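Local coordinates for protein pyrethroid hydrolase (Sphingobium faniae, PDB 5Y5R) that hydrolyses the ester bond of pyrethroid insecticides such as cypermethrin and permethrin, releasing an alcohol and a cyclopropanecarboxylic acid, at residues 13-18 against 41-46; 72-77 against 93-98; 137-142 against 175-180; 196-201 against 208-213. All blocks are in the same frame, centred on the assembly; numbering follows the deposited sequence.

Contact 1. Residues 13-18 against 41-46; sequences LNRGAC and HTPGDG. With 8NL ((2-methyl-3-phenyl-phenyl)methyl (1~{S})-3-[(~{E})-2-chloranyl-3,3,3-tris(fluoranyl)prop-1-enyl]-2,2-dimethyl-cyclopropane-1-carboxylate), chain G.
Two hydrogen bonds cross between these loops, and His41 takes part in both. His41 ND1 donates to the backbone O of Asn14 at 2.7 Å, nearly along the C=O axis, though the N-H is bent to 140° at the hydrogen and the oxygen sits somewhat out of the ring plane. NE2, on the far side of the imidazole, bonds to Tyr57 OH, so both nitrogens are engaged and the rotation of the ring is fixed. The second bond is weak: Arg15 NE reaches the backbone O of His41 at 3.0 Å. The stronger partner of this arginine is Asp37, which forms a salt bridge with NH2 and also bonds to Thr42 OG1.

Packing centres on the guanidinium, where a bend at chi3 (59°) brings the group round to the proline. Pro43 CD sits over the middle of one face, 3.2 Å from Arg15 CZ, and Thr42 CG2 lies obliquely near NH2. An alanine in place of Arg15 would lose the salt bridge and this platform for Pro43, and would probably loosen the 41-46 loop.

In this alpha/beta-hydrolase fold the 13-18 loop follows strand 3-9 and the 41-46 loop follows strand 32-34. The latter makes a type II turn from Thr42 to Asp45, with Thr42 N donating to Asp45 OD2 at 3.2 Å.

Ligand contacts come from the 13-18 side. Leu13 CB packs 3.8 Å from the methyl carbon C of 8NL, and Asn14 also lines the pocket, its side chain about 7 Å from that of His230.

Contact 2. Residues 72-77 against 93-98; sequences SILLGH and DKVAGL
The backbone O of Lys94 is the best-held polar atom, gripped by two bonds: Ser72 N donates to it at 3.0 Å, nearly along the C=O axis, and a water, its oxygen 2.7 Å from Lys94 O, donates the second. The same water accepts from Ser72 OG, so the serine meets this carbonyl both directly and through water. Ser72 O takes the N-H of Ala96 and also a CA-H...O contact from Val95. The next pairing is almost straight at the hydrogen: Leu74 N donates to Gly97 O at 3.2 Å, with an angle of 178°.

Between Ser72 and Ile73 the register slips by one residue, a beta bulge, and Gly97 N is left buried without a partner. A side chain at Gly97 would collide with Ile73 CD1, which lies 4.0 Å from Gly97 CA.

On the face shared by Leu74, Val95 and Leu98, Leu74 crosses Val95 at about a right angle, CD1 to CG2 at 3.6 Å, while its CB meets Leu98 CD2. Ile84 of helix 80-90 packs on Leu74 and Leu98. Two parallel neighbouring strands joined through that helix form the beta-alpha-beta crossover of the alpha/beta-hydrolase sheet, with Gly76 belonging to a GxSxG sequence consistent with the nucleophile elbow.

Contact 3. Residues 137-142 against 175-180; sequences EGRGLQ and STVPFG. With 8NL ((2-methyl-3-phenyl-phenyl)methyl (1~{S})-3-[(~{E})-2-chloranyl-3,3,3-tris(fluoranyl)prop-1-enyl]-2,2-dimethyl-cyclopropane-1-carboxylate), chain G.
One wall of the pyrethroid pocket is formed here, where Phe179 presents its ring edge to the trifluoromethyl group of 8NL. Phe179 CZ lies 3.2 Å from ligand atom F1, which sits in the plane of the ring. From the other segment Leu141 reaches toward the phenylalanine tip to tip, CD1 approaching Phe179 CE2 at 3.8 Å.

Thr176 has the largest share of the contact. With its hydroxyl between the backbone N and the carbonyl carbon (chi1 61°), Thr176 OG1 donates to Gly138 O at 2.9 Å, in the carbonyl plane and on a lone pair. Thr176 N donates to Arg139 O at 3.3 Å from well above the carbonyl plane, and the methyl Thr176 CG2 comes within 4.0 Å of Leu141 CG, the two side chains crossing at about a right angle. A valine in place of Thr176 would lose the hydroxyl bond and would probably leave the 137-142 segment less firmly held at Gly138.

Next to it, Ser175 OG accepts from Val177 N, 3.1 Å away, closing an ST turn as the chain leaves its strand. Gly140 and Ser175 form a non-hydrogen-bonded pair, part of the small three-stranded antiparallel sheet that stands apart from the parallel sheet of the alpha/beta-hydrolase fold.

Contact 4. Residues 196-201 against 208-213; sequences YIEALD and AVQRQM
Charge pairing links Glu198 to Arg211. The extended arginine crosses the glutamate at about a right angle, and Arg211 NE donates to Glu198 OE2 at 3.1 Å; that oxygen lies in the guanidinium plane but is met from above the plane of the carboxylate. NH1 adds a weak, longer bond to Glu198 OE1, whose stronger partner is Ser225 OG on the next strand.

The amide of Gln210 hydrogen-bonds to the backbone at both ends of Ala199. Gln210 OE1 accepts from Ala199 N at 3.1 Å, in the carbonyl plane and on a lone pair, while Gln210 NE2 donates to Ala199 O at 3.2 Å and also to Leu205 O. Together these bonds fix how the amide is turned and hold the end of the strand three residues before Asp202, probably the acid of the charge relay, which Gln210 also touches.

Packing at the phenol is mixed. Tyr196 CG, anti to the backbone N (chi1 -158°), swings the ring toward the helix, so that Tyr196 OH meets Gln210 CG at 3.4 Å and the selenomethionine methyl Met213 CE at 3.5 Å; OH also donates to the backbone O of Ala103.

Strand 196-199 and helix 208-213 run nearly antiparallel, at 164° with axes 9.0 Å apart, as the first half of a beta-alpha-beta unit; strand 194-199 lies between strands 95-101 and 222-226, with helix 207-216 packed over it.

How the contacts relate
Contacts 2 and 4 are the buried pair, both on the central parallel sheet, where strands 95-101 and 194-199 are neighbours; one joins strand to strand, the other strand to helix. Contacts 1 and 3 are only partly buried, made by loops and a small antiparallel sheet, and they meet where Leu13 packs on Leu141. Both touch 8NL, contact 1 on the benzyl part and contact 3 on the trifluoromethyl group of the acid part. Backbone bonds and aliphatic packing hold contact 2, whereas contact 4 relies on a salt bridge and a side-chain amide. In contact 1 an imidazole binds a loop carbonyl; in contact 3 a threonine hydroxyl does so.

Contact 1. Residues 13-18 against 41-46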
# COMPACT_ATOMS: atom_id res chain seq x y z
N LEU A 13 -7.47 -5.62 -4.05
CA LEU A 13 -7.58 -6.83 -4.86
C LEU A 13 -6.32 -7.70 -4.87
O LEU A 13 -6.26 -8.68 -5.64
CB LEU A 13 -7.92 -6.48 -6.31
CG LEU A 13 -9.35 -6.02 -6.53
CD1 LEU A 13 -9.54 -5.53 -7.95
CD2 LEU A 13 -10.25 -7.17 -6.26
N ASN A 14 -5.32 -7.41 -4.03
CA ASN A 14 -4.06 -8.15 -4.02
C ASN A 14 -3.92 -8.99 -2.74
O ASN A 14 -4.73 -8.91 -1.81
CB ASN A 14 -2.87 -7.18 -4.17
CG ASN A 14 -2.59 -6.82 -5.61
OD1 ASN A 14 -3.42 -6.18 -6.31
ND2 ASN A 14 -1.43 -7.23 -6.09
N ARG A 15 -2.86 -9.80 -2.69
CA ARG A 15 -2.49 -10.59 -1.52
C ARG A 15 -0.99 -10.41 -1.24
O ARG A 15 -0.24 -9.95 -2.09
CB ARG A 15 -2.82 -12.08 -1.74
CG ARG A 15 -4.27 -12.35 -2.21
CD ARG A 15 -4.53 -13.86 -2.37
NE ARG A 15 -4.33 -14.61 -1.13
CZ ARG A 15 -4.14 -15.94 -1.05
NH1 ARG A 15 -4.09 -16.71 -2.14
NH2 ARG A 15 -3.99 -16.49 0.13
N GLY A 16 -0.54 -10.83 -0.04
CA GLY A 16 0.86 -10.62 0.34
C GLY A 16 1.87 -11.22 -0.63
O GLY A 16 2.96 -10.66 -0.82
N ALA A 17 1.49 -12.29 -1.31
CA ALA A 17 2.39 -12.97 -2.24
C ALA A 17 2.86 -12.08 -3.39
O ALA A 17 3.83 -12.45 -4.08
CB ALA A 17 1.71 -14.22 -2.81
N CYS A 18 2.19 -10.95 -3.66
CA CYS A 18 2.66 -10.08 -4.73
C CYS A 18 4.06 -9.55 -4.48
O CYS A 18 4.72 -9.16 -5.44
CB CYS A 18 1.72 -8.89 -4.97
SG CYS A 18 1.70 -7.57 -3.71
N HIS A 41 -8.59 -11.13 2.48
CA HIS A 41 -7.73 -11.35 1.33
C HIS A 41 -7.19 -12.77 1.26
O HIS A 41 -6.27 -13.04 0.47
CB HIS A 41 -6.59 -10.31 1.33
CG HIS A 41 -7.06 -8.93 1.00
ND1 HIS A 41 -6.90 -8.37 -0.26
CD2 HIS A 41 -7.79 -8.04 1.71
CE1 HIS A 41 -7.46 -7.18 -0.28
NE2 HIS A 41 -8.00 -6.95 0.90
N THR A 42 -7.73 -13.70 2.03
CA THR A 42 -7.31 -15.10 1.96
C THR A 42 -8.47 -15.99 1.52
O THR A 42 -9.48 -16.07 2.24
CB THR A 42 -6.75 -15.53 3.31
OG1 THR A 42 -5.80 -14.54 3.73
CG2 THR A 42 -6.10 -16.90 3.23
N PRO A 43 -8.39 -16.61 0.34
CA PRO A 43 -9.52 -17.42 -0.15
C PRO A 43 -10.02 -18.39 0.91
O PRO A 43 -9.25 -19.11 1.53
CB PRO A 43 -8.91 -18.15 -1.34
CG PRO A 43 -7.87 -17.18 -1.86
CD PRO A 43 -7.32 -16.47 -0.65
N GLY A 44 -11.31 -18.34 1.18
CA GLY A 44 -11.88 -19.16 2.20
C GLY A 44 -12.12 -18.44 3.52
O GLY A 44 -12.72 -18.99 4.39
N ASP A 45 -11.65 -17.21 3.67
CA ASP A 45 -11.84 -16.45 4.90
C ASP A 45 -13.11 -15.63 5.02
O ASP A 45 -13.37 -15.08 6.04
CB ASP A 45 -10.63 -15.55 5.20
CG ASP A 45 -10.61 -14.21 4.43
OD1 ASP A 45 -11.52 -13.87 3.72
OD2 ASP A 45 -9.64 -13.49 4.58
N GLY A 46 -13.87 -15.54 3.95
CA GLY A 46 -15.08 -14.77 3.97
C GLY A 46 -15.13 -13.68 2.95
O GLY A 46 -16.17 -13.31 2.52
C 8NL G . -6.19 -3.77 -8.34
C8 8NL G . -5.80 -7.31 -10.28
C9 8NL G . -6.76 -8.10 -10.92
C10 8NL G . -7.65 -7.54 -11.81
C11 8NL G . -7.54 -6.17 -12.04
C12 8NL G . -6.57 -5.39 -11.39
C13 8NL G . -3.79 -2.49 -6.99
O 8NL G . -4.48 -1.25 -7.28
CL 8NL G . -9.44 3.88 -7.67
C21 8NL G . -8.37 2.61 -7.09
C22 8NL G . -8.86 1.18 -7.16
F2 8NL G . -8.22 0.58 -8.14
F1 8NL G . -8.69 0.52 -6.03
F 8NL G . -10.15 1.23 -7.41
C20 8NL G . -7.14 2.92 -6.65
C16 8NL G . -6.20 1.87 -6.11
C17 8NL G . -4.83 2.53 -6.04
C18 8NL G . -4.96 2.70 -4.54
C19 8NL G . -4.74 3.85 -6.82
C15 8NL G . -5.05 1.25 -6.90
C14 8NL G . -4.71 -0.13 -6.32
O1 8NL G . -4.71 -0.31 -5.10
C2 8NL G . -3.72 -3.56 -8.09
C3 8NL G . -2.45 -3.98 -8.45
C4 8NL G . -2.23 -4.95 -9.43
C5 8NL G . -3.32 -5.56 -10.05
C6 8NL G . -4.62 -5.19 -9.73
C1 8NL G . -4.82 -4.19 -8.74
C7 8NL G . -5.70 -5.95 -10.48

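Contact 2. Residues 72-77 against 93-98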
# COMPACT_ATOMS: atom_id res chain seq x y z
N SER A 72 9.47 -1.84 13.77
CA SER A 72 9.08 -2.29 12.44
C SER A 72 8.99 -1.17 11.42
O SER A 72 8.55 -0.05 11.72
CB SER A 72 7.73 -2.99 12.46
OG SER A 72 7.78 -4.19 13.22
N ILE A 73 9.26 -1.52 10.16
CA ILE A 73 8.97 -0.65 9.03
C ILE A 73 7.68 -1.14 8.40
O ILE A 73 7.52 -2.34 8.12
CB ILE A 73 10.13 -0.66 8.01
CG1 ILE A 73 11.46 -0.29 8.67
CG2 ILE A 73 9.83 0.31 6.89
CD1 ILE A 73 11.63 1.19 9.05
N LEU A 74 6.75 -0.23 8.17
CA LEU A 74 5.48 -0.53 7.51
C LEU A 74 5.52 0.05 6.12
O LEU A 74 5.82 1.25 5.95
CB LEU A 74 4.29 0.05 8.28
CG LEU A 74 4.06 -0.43 9.70
CD1 LEU A 74 2.66 -0.00 10.15
CD2 LEU A 74 4.28 -1.95 9.74
N LEU A 75 5.25 -0.79 5.12
CA LEU A 75 5.15 -0.37 3.74
C LEU A 75 3.74 -0.66 3.24
O LEU A 75 3.22 -1.77 3.43
CB LEU A 75 6.17 -1.06 2.84
CG LEU A 75 6.22 -0.63 1.37
CD1 LEU A 75 7.66 -0.76 0.83
CD2 LEU A 75 5.26 -1.45 0.45
N GLY A 76 3.15 0.32 2.61
CA GLY A 76 1.86 0.16 1.95
C GLY A 76 2.02 0.41 0.47
O GLY A 76 2.74 1.32 0.06
N HIS A 77 1.36 -0.42 -0.35
CA HIS A 77 1.28 -0.16 -1.78
C HIS A 77 -0.13 0.31 -2.12
O HIS A 77 -1.11 -0.24 -1.61
CB HIS A 77 1.67 -1.37 -2.62
CG HIS A 77 1.38 -1.20 -4.08
ND1 HIS A 77 0.40 -1.91 -4.73
CD2 HIS A 77 1.94 -0.39 -5.01
CE1 HIS A 77 0.38 -1.56 -6.00
NE2 HIS A 77 1.29 -0.62 -6.19
N ASP A 93 4.25 3.18 19.02
CA ASP A 93 5.38 2.68 19.78
C ASP A 93 6.07 1.51 19.09
O ASP A 93 7.19 1.16 19.48
CB ASP A 93 4.93 2.28 21.20
CG ASP A 93 3.75 1.29 21.22
OD1 ASP A 93 2.78 1.40 20.41
OD2 ASP A 93 3.77 0.39 22.10
N LYS A 94 5.43 0.89 18.11
CA LYS A 94 6.01 -0.24 17.41
C LYS A 94 6.55 0.10 16.03
O LYS A 94 7.36 -0.66 15.49
CB LYS A 94 4.99 -1.38 17.31
CG LYS A 94 4.52 -1.91 18.68
CD LYS A 94 5.30 -3.16 19.06
CE LYS A 94 4.76 -3.80 20.31
NZ LYS A 94 5.47 -5.10 20.60
N VAL A 95 6.13 1.22 15.45
CA VAL A 95 6.49 1.59 14.09
C VAL A 95 7.58 2.66 14.17
O VAL A 95 7.39 3.71 14.78
CB VAL A 95 5.28 2.11 13.29
CG1 VAL A 95 5.70 2.46 11.87
CG2 VAL A 95 4.13 1.04 13.28
N ALA A 96 8.73 2.35 13.57
CA ALA A 96 9.86 3.25 13.43
C ALA A 96 9.88 4.01 12.10
O ALA A 96 10.67 4.94 11.95
CB ALA A 96 11.17 2.47 13.57
N GLY A 97 9.08 3.59 11.11
CA GLY A 97 9.11 4.23 9.81
C GLY A 97 7.92 3.85 8.95
O GLY A 97 7.36 2.75 9.07
N LEU A 98 7.54 4.77 8.07
CA LEU A 98 6.41 4.56 7.16
C LEU A 98 6.87 4.74 5.72
O LEU A 98 7.44 5.77 5.37
CB LEU A 98 5.26 5.53 7.46
CG LEU A 98 4.54 5.31 8.79
CD1 LEU A 98 3.54 6.43 9.05
CD2 LEU A 98 3.84 3.94 8.85
O HOH W 1 7.35 -3.35 15.94

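Contact 3. Residues 137-142 against 175-180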
# COMPACT_ATOMS: atom_id res chain seq x y z
N GLU A 137 -23.87 -3.21 -3.66
CA GLU A 137 -24.27 -1.87 -3.25
C GLU A 137 -23.10 -1.07 -2.69
O GLU A 137 -23.19 -0.43 -1.64
CB GLU A 137 -25.43 -1.95 -2.26
CG GLU A 137 -26.82 -2.36 -2.87
CD GLU A 137 -26.89 -3.74 -3.60
OE1 GLU A 137 -25.88 -4.45 -3.73
OE2 GLU A 137 -28.00 -4.13 -4.04
N GLY A 138 -21.99 -1.08 -3.43
CA GLY A 138 -20.85 -0.30 -3.01
C GLY A 138 -20.17 -0.79 -1.76
O GLY A 138 -19.39 -0.04 -1.15
N ARG A 139 -20.46 -2.02 -1.32
CA ARG A 139 -19.62 -2.64 -0.30
C ARG A 139 -18.47 -3.44 -0.91
O ARG A 139 -17.53 -3.76 -0.19
CB ARG A 139 -20.45 -3.53 0.63
CG ARG A 139 -21.27 -2.77 1.68
CD ARG A 139 -21.04 -3.27 3.10
NE ARG A 139 -20.16 -2.48 3.88
CZ ARG A 139 -19.52 -2.87 4.95
NH1 ARG A 139 -19.64 -4.05 5.41
NH2 ARG A 139 -18.75 -2.07 5.58
N GLY A 140 -18.52 -3.72 -2.22
CA GLY A 140 -17.43 -4.40 -2.87
C GLY A 140 -17.06 -3.79 -4.21
O GLY A 140 -17.87 -3.14 -4.88
N LEU A 141 -15.82 -4.03 -4.60
CA LEU A 141 -15.28 -3.60 -5.88
C LEU A 141 -14.67 -4.82 -6.54
O LEU A 141 -14.03 -5.64 -5.88
CB LEU A 141 -14.21 -2.52 -5.74
CG LEU A 141 -14.53 -1.17 -5.10
CD1 LEU A 141 -13.25 -0.37 -5.04
CD2 LEU A 141 -15.55 -0.43 -5.88
N GLN A 142 -14.85 -4.91 -7.85
CA GLN A 142 -14.42 -6.06 -8.62
C GLN A 142 -13.94 -5.59 -9.98
O GLN A 142 -14.59 -4.74 -10.59
CB GLN A 142 -15.58 -7.04 -8.80
CG GLN A 142 -15.30 -8.10 -9.84
CD GLN A 142 -16.30 -9.25 -9.83
OE1 GLN A 142 -17.12 -9.37 -8.91
NE2 GLN A 142 -16.25 -10.07 -10.85
N SER A 175 -13.05 -5.03 -0.23
CA SER A 175 -13.93 -4.26 0.65
C SER A 175 -13.75 -2.75 0.46
O SER A 175 -12.64 -2.27 0.23
CB SER A 175 -13.67 -4.60 2.12
OG SER A 175 -14.36 -3.69 2.97
N THR A 176 -14.85 -2.01 0.51
CA THR A 176 -14.74 -0.56 0.35
C THR A 176 -14.37 0.14 1.65
O THR A 176 -14.20 1.37 1.66
CB THR A 176 -16.04 -0.01 -0.23
OG1 THR A 176 -17.11 -0.30 0.68
CG2 THR A 176 -16.33 -0.60 -1.62
N VAL A 177 -14.16 -0.64 2.72
CA VAL A 177 -13.88 -0.08 4.04
C VAL A 177 -12.68 0.86 4.07
O VAL A 177 -12.77 1.91 4.71
CB VAL A 177 -13.74 -1.22 5.07
CG1 VAL A 177 -13.01 -0.74 6.34
CG2 VAL A 177 -15.11 -1.77 5.45
N PRO A 178 -11.51 0.49 3.53
CA PRO A 178 -10.38 1.44 3.55
C PRO A 178 -10.61 2.70 2.72
O PRO A 178 -9.99 3.72 3.02
CB PRO A 178 -9.20 0.60 3.04
CG PRO A 178 -9.80 -0.50 2.28
CD PRO A 178 -11.08 -0.82 3.02
N PHE A 179 -11.42 2.64 1.67
CA PHE A 179 -11.61 3.83 0.84
C PHE A 179 -12.29 4.94 1.61
O PHE A 179 -12.11 6.12 1.27
CB PHE A 179 -12.39 3.50 -0.42
CG PHE A 179 -11.58 2.83 -1.46
CD1 PHE A 179 -10.83 3.58 -2.35
CD2 PHE A 179 -11.53 1.45 -1.54
CE1 PHE A 179 -10.07 2.95 -3.33
CE2 PHE A 179 -10.77 0.83 -2.49
CZ PHE A 179 -10.04 1.56 -3.38
N GLY A 180 -13.09 4.59 2.61
CA GLY A 180 -13.95 5.57 3.23
C GLY A 180 -13.52 5.98 4.62
O GLY A 180 -14.20 6.81 5.23
C 8NL G . -6.19 -3.77 -8.34
C8 8NL G . -5.80 -7.31 -10.28
C9 8NL G . -6.76 -8.10 -10.92
C10 8NL G . -7.65 -7.54 -11.81
C11 8NL G . -7.54 -6.17 -12.04
C12 8NL G . -6.57 -5.39 -11.39
C13 8NL G . -3.79 -2.49 -6.99
O 8NL G . -4.48 -1.25 -7.28
CL 8NL G . -9.44 3.88 -7.67
C21 8NL G . -8.37 2.61 -7.09
C22 8NL G . -8.86 1.18 -7.16
F2 8NL G . -8.22 0.58 -8.14
F1 8NL G . -8.69 0.52 -6.03
F 8NL G . -10.15 1.23 -7.41
C20 8NL G . -7.14 2.92 -6.65
C16 8NL G . -6.20 1.87 -6.11
C17 8NL G . -4.83 2.53 -6.04
C18 8NL G . -4.96 2.70 -4.54
C19 8NL G . -4.74 3.85 -6.82
C15 8NL G . -5.05 1.25 -6.90
C14 8NL G . -4.71 -0.13 -6.32
O1 8NL G . -4.71 -0.31 -5.10
C2 8NL G . -3.72 -3.56 -8.09
C3 8NL G . -2.45 -3.98 -8.45
C4 8NL G . -2.23 -4.95 -9.43
C5 8NL G . -3.32 -5.56 -10.05
C6 8NL G . -4.62 -5.19 -9.73
C1 8NL G . -4.82 -4.19 -8.74
C7 8NL G . -5.70 -5.95 -10.48

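Contact 4. Residues 196-201 against 208-213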
# COMPACT_ATOMS: atom_id res chain seq x y z
N TYR A 196 8.00 8.52 0.80
CA TYR A 196 7.19 8.24 -0.38
C TYR A 196 8.10 7.77 -1.51
O TYR A 196 9.00 8.49 -1.92
CB TYR A 196 6.40 9.47 -0.83
CG TYR A 196 5.17 9.12 -1.66
CD1 TYR A 196 5.27 8.85 -3.01
CD2 TYR A 196 3.93 9.02 -1.06
CE1 TYR A 196 4.13 8.52 -3.76
CE2 TYR A 196 2.80 8.68 -1.79
CZ TYR A 196 2.91 8.43 -3.13
OH TYR A 196 1.76 8.09 -3.81
N ILE A 197 7.84 6.58 -2.02
CA ILE A 197 8.51 6.07 -3.22
C ILE A 197 7.55 6.25 -4.37
O ILE A 197 6.54 5.53 -4.44
CB ILE A 197 8.94 4.60 -3.07
CG1 ILE A 197 9.81 4.40 -1.83
CG2 ILE A 197 9.67 4.14 -4.34
CD1 ILE A 197 10.41 3.02 -1.72
N GLU A 198 7.83 7.22 -5.25
CA GLU A 198 7.01 7.48 -6.41
C GLU A 198 7.35 6.47 -7.49
O GLU A 198 8.51 6.10 -7.67
CB GLU A 198 7.26 8.88 -7.01
CG GLU A 198 7.34 10.05 -6.08
CD GLU A 198 7.78 11.33 -6.83
OE1 GLU A 198 8.71 11.28 -7.67
OE2 GLU A 198 7.20 12.40 -6.59
N ALA A 199 6.33 6.07 -8.23
CA ALA A 199 6.46 5.31 -9.47
C ALA A 199 6.18 6.30 -10.61
O ALA A 199 5.03 6.72 -10.79
CB ALA A 199 5.49 4.14 -9.49
N LEU A 200 7.25 6.74 -11.30
CA LEU A 200 7.14 7.87 -12.23
C LEU A 200 6.14 7.62 -13.38
O LEU A 200 5.50 8.57 -13.85
CB LEU A 200 8.50 8.21 -12.80
CG LEU A 200 9.44 8.72 -11.70
CD1 LEU A 200 10.88 8.86 -12.20
CD2 LEU A 200 8.92 10.04 -11.18
N ASP A 201 6.02 6.38 -13.86
CA ASP A 201 5.18 6.12 -15.02
C ASP A 201 3.86 5.45 -14.66
O ASP A 201 3.27 4.77 -15.50
CB ASP A 201 5.92 5.31 -16.08
CG ASP A 201 7.21 5.98 -16.54
OD1 ASP A 201 7.41 7.17 -16.22
OD2 ASP A 201 8.02 5.34 -17.27
N ALA A 208 1.27 13.13 -10.92
CA ALA A 208 0.71 14.39 -10.43
C ALA A 208 -0.09 14.19 -9.15
O ALA A 208 -0.03 15.02 -8.24
CB ALA A 208 -0.15 15.04 -11.50
N VAL A 209 -0.88 13.11 -9.09
CA VAL A 209 -1.64 12.83 -7.88
C VAL A 209 -0.73 12.41 -6.74
O VAL A 209 -0.94 12.78 -5.58
CB VAL A 209 -2.69 11.75 -8.17
CG1 VAL A 209 -3.37 11.36 -6.89
CG2 VAL A 209 -3.69 12.31 -9.13
N GLN A 210 0.24 11.56 -7.05
CA GLN A 210 1.24 11.18 -6.07
C GLN A 210 1.87 12.41 -5.46
O GLN A 210 1.93 12.54 -4.23
CB GLN A 210 2.30 10.31 -6.73
CG GLN A 210 1.80 8.92 -7.08
CD GLN A 210 2.82 8.15 -7.86
OE1 GLN A 210 3.88 7.77 -7.33
NE2 GLN A 210 2.53 7.95 -9.14
N ARG A 211 2.33 13.33 -6.30
CA ARG A 211 3.03 14.51 -5.77
C ARG A 211 2.07 15.46 -5.05
O ARG A 211 2.50 16.19 -4.15
CB ARG A 211 3.79 15.25 -6.89
CG ARG A 211 4.96 14.46 -7.47
CD ARG A 211 5.57 14.99 -8.77
NE ARG A 211 6.76 14.20 -9.10
CZ ARG A 211 7.46 14.23 -10.23
NH1 ARG A 211 8.51 13.41 -10.37
NH2 ARG A 211 7.15 15.03 -11.24
N GLN A 212 0.80 15.47 -5.45
CA GLN A 212 -0.20 16.30 -4.78
C GLN A 212 -0.45 15.79 -3.38
O GLN A 212 -0.60 16.58 -2.43
CB GLN A 212 -1.48 16.32 -5.63
CG GLN A 212 -2.53 17.31 -5.18
CD GLN A 212 -2.09 18.74 -5.45
OE1 GLN A 212 -1.51 19.02 -6.51
NE2 GLN A 212 -2.36 19.63 -4.52
N MSE A 213 -0.47 14.48 -3.20
CA MSE A 213 -0.63 13.91 -1.88
C MSE A 213 0.55 14.25 -0.96
O MSE A 213 0.35 14.64 0.19
CB MSE A 213 -0.83 12.40 -1.99
CG MSE A 213 -2.22 12.12 -2.52
SE MSE A 213 -2.69 10.23 -2.61
CE MSE A 213 -1.41 9.64 -3.92